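Local coordinates for protein methyl-coenzyme M reductase subunit gamma (Methanosarcina barkeri, PDB 1E6Y) that forms the gamma subunit of methyl-coenzyme M reductase, the nickel F430 enzyme that reduces methyl-coenzyme M with coenzyme B to release methane in the last step of methanogenesis, at residues E131-A134 and K135-E139; N219-F222 and R223-A226; H233-F236 and D237-K241. All coordinates share one frame; numbering follows the deposited sequence.

Interaction 1: residues E131-A134 and K135-E139; sequences EQCA and KVQME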
# COMPACT_ATOMS: atom_id res chain seq x y z
N GLU C 131 -38.25 21.49 13.72
CA GLU C 131 -39.22 22.53 13.39
C GLU C 131 -39.36 23.58 14.49
O GLU C 131 -39.57 24.76 14.20
CB GLU C 131 -40.59 21.92 13.09
CG GLU C 131 -40.66 21.20 11.75
CD GLU C 131 -42.08 21.09 11.21
OE1 GLU C 131 -43.03 21.03 12.01
OE2 GLU C 131 -42.24 21.05 9.97
N GLN C 132 -39.19 23.16 15.74
CA GLN C 132 -39.19 24.10 16.87
C GLN C 132 -38.02 25.07 16.76
O GLN C 132 -38.18 26.27 16.96
CB GLN C 132 -39.09 23.34 18.19
CG GLN C 132 -40.39 22.76 18.69
CD GLN C 132 -40.33 22.41 20.17
OE1 GLN C 132 -39.25 22.37 20.77
NE2 GLN C 132 -41.49 22.20 20.78
N CYS C 133 -36.84 24.52 16.48
CA CYS C 133 -35.64 25.32 16.32
C CYS C 133 -35.74 26.21 15.08
O CYS C 133 -35.41 27.40 15.13
CB CYS C 133 -34.42 24.41 16.19
SG CYS C 133 -32.87 25.29 15.96
N ALA C 134 -36.25 25.63 14.00
CA ALA C 134 -36.46 26.34 12.74
C ALA C 134 -37.36 27.56 12.92
O ALA C 134 -37.06 28.64 12.40
CB ALA C 134 -37.06 25.40 11.71
N LYS C 135 -38.43 27.41 13.70
CA LYS C 135 -39.39 28.49 13.91
C LYS C 135 -38.75 29.70 14.57
O LYS C 135 -38.99 30.84 14.15
CB LYS C 135 -40.57 27.99 14.75
CG LYS C 135 -41.72 28.98 14.84
CD LYS C 135 -43.00 28.26 15.24
CE LYS C 135 -44.16 28.68 14.36
NZ LYS C 135 -44.74 29.99 14.78
N VAL C 136 -37.90 29.46 15.56
CA VAL C 136 -37.21 30.55 16.25
C VAL C 136 -36.22 31.24 15.31
O VAL C 136 -36.16 32.47 15.27
CB VAL C 136 -36.45 30.04 17.50
CG1 VAL C 136 -35.75 31.20 18.20
CG2 VAL C 136 -37.42 29.36 18.46
N GLN C 137 -35.53 30.45 14.49
CA GLN C 137 -34.58 31.01 13.53
C GLN C 137 -35.28 31.83 12.44
O GLN C 137 -34.76 32.85 12.00
CB GLN C 137 -33.75 29.90 12.89
CG GLN C 137 -32.85 29.17 13.86
CD GLN C 137 -31.72 28.43 13.17
OE1 GLN C 137 -30.69 29.02 12.84
NE2 GLN C 137 -31.92 27.13 12.92
N MET C 138 -36.50 31.42 12.09
CA MET C 138 -37.27 32.11 11.05
C MET C 138 -37.89 33.41 11.55
O MET C 138 -37.99 34.38 10.80
CB MET C 138 -38.38 31.19 10.52
CG MET C 138 -37.89 29.98 9.73
SD MET C 138 -36.96 30.41 8.24
CE MET C 138 -38.30 30.80 7.10
N GLU C 139 -38.28 33.43 12.82
CA GLU C 139 -39.10 34.52 13.36
C GLU C 139 -38.30 35.61 14.07
O GLU C 139 -38.74 36.76 14.13
CB GLU C 139 -40.15 33.96 14.33
CG GLU C 139 -41.22 33.11 13.67
CD GLU C 139 -42.35 32.73 14.61
OE1 GLU C 139 -42.13 32.67 15.84
OE2 GLU C 139 -43.47 32.49 14.12

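Interaction 2: residues N219-F222 and R223-A226; sequences NVAF and RDDA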
# COMPACT_ATOMS: atom_id res chain seq x y z
N ASN C 219 -17.74 48.54 9.66
CA ASN C 219 -18.82 48.62 10.65
C ASN C 219 -18.21 48.58 12.05
O ASN C 219 -17.84 49.62 12.61
CB ASN C 219 -19.81 47.46 10.45
CG ASN C 219 -21.00 47.54 11.40
OD1 ASN C 219 -21.46 48.62 11.75
ND2 ASN C 219 -21.49 46.38 11.82
N VAL C 220 -18.08 47.38 12.60
CA VAL C 220 -17.35 47.17 13.85
C VAL C 220 -16.18 46.24 13.54
O VAL C 220 -16.39 45.08 13.19
CB VAL C 220 -18.25 46.53 14.93
CG1 VAL C 220 -17.46 46.31 16.21
CG2 VAL C 220 -19.47 47.41 15.20
N ALA C 221 -14.97 46.80 13.56
CA ALA C 221 -13.77 46.05 13.21
C ALA C 221 -13.38 45.05 14.29
O ALA C 221 -13.45 45.35 15.49
CB ALA C 221 -12.62 47.01 12.94
N PHE C 222 -12.97 43.85 13.87
CA PHE C 222 -12.52 42.81 14.79
C PHE C 222 -11.32 43.27 15.60
O PHE C 222 -11.25 43.06 16.81
CB PHE C 222 -12.17 41.54 13.99
CG PHE C 222 -11.61 40.42 14.83
CD1 PHE C 222 -12.34 39.89 15.89
CD2 PHE C 222 -10.36 39.88 14.54
CE1 PHE C 222 -11.84 38.84 16.65
CE2 PHE C 222 -9.85 38.82 15.29
CZ PHE C 222 -10.59 38.30 16.35
N ARG C 223 -10.37 43.90 14.91
CA ARG C 223 -9.22 44.54 15.50
C ARG C 223 -9.54 45.46 16.67
O ARG C 223 -8.70 45.63 17.55
CB ARG C 223 -8.54 45.36 14.39
CG ARG C 223 -7.21 45.95 14.82
CD ARG C 223 -6.81 47.07 13.88
NE ARG C 223 -6.46 46.60 12.55
CZ ARG C 223 -5.25 46.24 12.15
NH1 ARG C 223 -4.22 46.28 12.98
NH2 ARG C 223 -5.09 45.84 10.89
N ASP C 224 -10.74 46.04 16.68
CA ASP C 224 -11.13 47.00 17.70
C ASP C 224 -11.75 46.37 18.94
O ASP C 224 -11.91 47.05 19.96
CB ASP C 224 -12.09 48.04 17.11
CG ASP C 224 -11.39 49.05 16.20
OD1 ASP C 224 -10.16 49.21 16.31
OD2 ASP C 224 -12.08 49.68 15.38
N ASP C 225 -12.10 45.09 18.86
CA ASP C 225 -12.60 44.38 20.04
C ASP C 225 -11.44 43.64 20.70
O ASP C 225 -11.20 42.46 20.43
CB ASP C 225 -13.71 43.40 19.65
CG ASP C 225 -14.80 43.29 20.71
OD1 ASP C 225 -14.60 43.76 21.85
OD2 ASP C 225 -15.88 42.75 20.40
N ALA C 226 -10.71 44.36 21.55
CA ALA C 226 -9.47 43.87 22.14
C ALA C 226 -9.65 42.59 22.95
O ALA C 226 -8.79 41.71 22.94
CB ALA C 226 -8.84 44.95 23.00
O HOH W 1 -14.78 49.41 14.63

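Interaction 3: residues H233-F236 and D237-K241; sequences HRIF and DQRTK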
# COMPACT_ATOMS: atom_id res chain seq x y z
N HIS C 233 -5.71 34.92 21.58
CA HIS C 233 -4.31 34.83 21.97
C HIS C 233 -4.10 33.92 23.17
O HIS C 233 -3.17 33.12 23.19
CB HIS C 233 -3.75 36.22 22.26
CG HIS C 233 -3.50 37.04 21.03
ND1 HIS C 233 -3.05 38.34 21.08
CD2 HIS C 233 -3.61 36.73 19.71
CE1 HIS C 233 -2.89 38.80 19.85
NE2 HIS C 233 -3.22 37.84 19.00
N ARG C 234 -5.00 34.00 24.15
CA ARG C 234 -4.92 33.13 25.32
C ARG C 234 -5.19 31.67 24.97
O ARG C 234 -4.49 30.80 25.49
CB ARG C 234 -5.93 33.58 26.38
CG ARG C 234 -5.52 34.93 26.97
CD ARG C 234 -6.51 35.35 28.06
NE ARG C 234 -5.71 35.95 29.13
CZ ARG C 234 -5.48 35.49 30.34
NH1 ARG C 234 -6.02 34.38 30.81
NH2 ARG C 234 -4.68 36.21 31.12
N ILE C 235 -6.19 31.40 24.13
CA ILE C 235 -6.49 30.04 23.70
C ILE C 235 -5.32 29.46 22.91
O ILE C 235 -4.86 28.34 23.18
CB ILE C 235 -7.77 29.99 22.85
CG1 ILE C 235 -8.98 30.35 23.71
CG2 ILE C 235 -7.94 28.61 22.21
CD1 ILE C 235 -9.24 29.37 24.85
N PHE C 236 -4.77 30.26 22.00
CA PHE C 236 -3.61 29.88 21.21
C PHE C 236 -2.39 29.56 22.08
O PHE C 236 -1.75 28.52 21.90
CB PHE C 236 -3.27 31.00 20.22
CG PHE C 236 -1.92 30.84 19.56
CD1 PHE C 236 -1.73 29.89 18.56
CD2 PHE C 236 -0.84 31.61 19.98
CE1 PHE C 236 -0.47 29.71 17.99
CE2 PHE C 236 0.42 31.44 19.41
CZ PHE C 236 0.60 30.49 18.41
N ASP C 237 -2.06 30.47 22.99
CA ASP C 237 -0.92 30.29 23.89
C ASP C 237 -1.05 29.02 24.72
O ASP C 237 -0.11 28.23 24.81
CB ASP C 237 -0.79 31.49 24.84
CG ASP C 237 -0.11 32.68 24.19
OD1 ASP C 237 0.37 32.57 23.04
OD2 ASP C 237 -0.05 33.74 24.85
N GLN C 238 -2.22 28.85 25.34
CA GLN C 238 -2.45 27.70 26.20
C GLN C 238 -2.44 26.40 25.42
O GLN C 238 -1.83 25.42 25.87
CB GLN C 238 -3.78 27.85 26.93
CG GLN C 238 -3.75 28.83 28.09
CD GLN C 238 -5.13 29.13 28.63
OE1 GLN C 238 -5.94 29.76 27.96
NE2 GLN C 238 -5.41 28.62 29.82
N ARG C 239 -3.10 26.38 24.26
CA ARG C 239 -3.08 25.15 23.45
C ARG C 239 -1.66 24.79 23.06
O ARG C 239 -1.29 23.60 23.14
CB ARG C 239 -3.95 25.31 22.20
CG ARG C 239 -5.44 25.36 22.47
CD ARG C 239 -6.16 25.39 21.13
NE ARG C 239 -7.61 25.37 21.18
CZ ARG C 239 -8.33 25.30 20.06
NH1 ARG C 239 -9.64 25.31 20.07
NH2 ARG C 239 -7.67 25.21 18.90
N THR C 240 -0.87 25.78 22.68
CA THR C 240 0.50 25.54 22.24
C THR C 240 1.37 25.02 23.40
O THR C 240 2.06 24.01 23.26
CB THR C 240 1.15 26.82 21.66
OG1 THR C 240 0.33 27.32 20.59
CG2 THR C 240 2.54 26.52 21.13
N LYS C 241 1.29 25.69 24.55
CA LYS C 241 2.07 25.30 25.72
C LYS C 241 1.75 23.89 26.21
O LYS C 241 2.65 23.10 26.48
CB LYS C 241 1.84 26.29 26.86
CG LYS C 241 2.43 27.66 26.61
CD LYS C 241 2.07 28.63 27.72
CE LYS C 241 2.48 30.04 27.35
NZ LYS C 241 2.22 31.00 28.46

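Interaction 1: residues E131-A134 and K135-E139
Cys133 and Gln137, one helical turn apart, carry the clearest side-chain meeting in this piece of helix 127-139. With SG anti to the backbone N (chi1 179°), Cys133 SG lies 3.7 Å from Gln137 NE2. Gln137 leans back along the turn: its CG lies 3.4 Å from Cys133 O, the same oxygen that accepts the backbone bond from Gln137 N at 3.1 Å. That bond is nearly straight (N-H...O 160°) and lies in the carbonyl plane. The amide oxygen OE1 of Gln137 is taken by Arg101. Met138 repeats the pattern over Ala134: Met138 CG rests 3.1 Å from Ala134 O while Met138 N bonds to that oxygen at 2.9 Å. On another flank Lys135, bent at its third and fourth torsions, runs to Glu139 and forms a salt bridge, Lys135 NZ to Glu139 OE2 2.9 Å, entering from above the carboxylate plane. Ile31 ties down both ends of this ion pair, its O taking a bond from NZ and its N giving one to OE2. Ala134, Gln137 and Met138 reach strand 82-89, and Met138 also touches Leu36 of helix 33-40. The chemistry thus combines apolar and amide packing against neighbouring elements with an i to i+4 ion pair that lies toward Ile31 and anchors the last turn to the segment preceding helix 33-40.

Interaction 2: residues N219-F222 and R223-A226
Ala221 and Asp224 meet across a tight turn, methyl to carboxylate, with Ala221 CB 3.7 Å from Asp224 OD2. Beneath this contact Asp224 N donates to Ala221 O at 3.0 Å, rising steeply above the carbonyl plane (65° out of it), in keeping with a short i to i+3 closure. One residue on, Asp225 N makes an equivalent bond to Phe222 O, also 3.0 Å and again from above the plane. A water bridges Ala221 N and Asp224 OD2: it accepts from Ala221 N at 2.8 Å and donates to Asp224 OD2 at 2.8 Å, so OD2 is tied through it to the start of the turn. The aspartate is set for this by its first torsion, which keeps CG opposite the carbonyl carbon (chi1 -74°).

Further out, the Phe222 ring meets Tyr215 edge-to-face and packs on Val228 and Val229 of the following helix. Asp225 is gripped by Tyr215 OH and Thr11 OG1 at OD2 and by Ala10 N at OD1, which pins the turn to the N-terminal part of the chain. Arg223, bent at its third torsion, ends at an acidic side chain of another protein chain, which its NE meets in a salt bridge. Two successive i to i+3 bonds make this a short 3-10 turn, leading into helix 226-244 with Asp225 at the N-cap position but making no capping bond from its side chain.

Interaction 3: residues H233-F236 and D237-K241
Phe236 and Thr240 touch one turn apart on helix 226-244, and the phenylalanine can be followed outward from its backbone. Phe236 CB lies 3.1 Å from Asp237 N, simply the approach of the next residue, and CG neighbours the same nitrogen. With its first torsion at 167°, the ring is placed beside its own carbonyl and over the following turn. On one flank Phe236 CD2 comes within 3.4 Å of Asp237 OD1, which CE2 also faces, the ring and carboxylate planes standing 49° apart. On the other, CD1 faces Thr240 OG1, and Phe236 CE1 is the ring atom closest to Thr240 OG1, at 3.6 Å; that hydroxyl lies over one face, offset toward the rim. Phe236 CZ, the tip, is 3.9 Å from Thr240 OG1.

The hydroxyl has a stronger partner. Thr240 OG1 donates to Phe236 O at 2.7 Å, and Thr240 N donates to it as well, at 3.0 Å; the two donors reach the carbonyl from opposite faces of its plane. Such a bond back to the i-4 carbonyl fixes the threonine rotamer and the place of its oxygen beneath the ring. Replacing Phe236 by an alanine is likely to strip the ring from over Thr240 OG1 and open a gap beside the Asp237 carboxylate.

On another side of the helix, Ile235 CG2 lies 3.4 Å from Arg239 NE, the two side chains meeting at a slant. Arg239 and Arg234 continue to the beta subunit, forming salt bridges with its Glu336 and Asp281, while Asp237 OD2 pairs with a basic side chain of another protein chain. This is a regular alpha helix with a threonine hydroxyl bonded to the preceding turn, serving as the C-terminal interface helix of the gamma subunit within the six-chain assembly.

How the interactions relate
All three contacts are partly buried. Interaction 1 lies inside the subunit, touched by no other chain, its centre about 8 Å from that of the chain; the centres of interactions 2 and 3 are about 23 and 29 Å out, and both reach other chains. Both helical pieces use i to i+4 backbone bonds, but the charges of interaction 1 pair within the subunit and those of interaction 3 largely with other chains. Interaction 2 differs in its 3-10 closures and water bridge, and holds charges both within the chain (Asp225) and on another chain (Arg223). It leads directly into the helix of interaction 3, their nearest atoms about 7 Å apart, whereas interaction 1 belongs to a different helix.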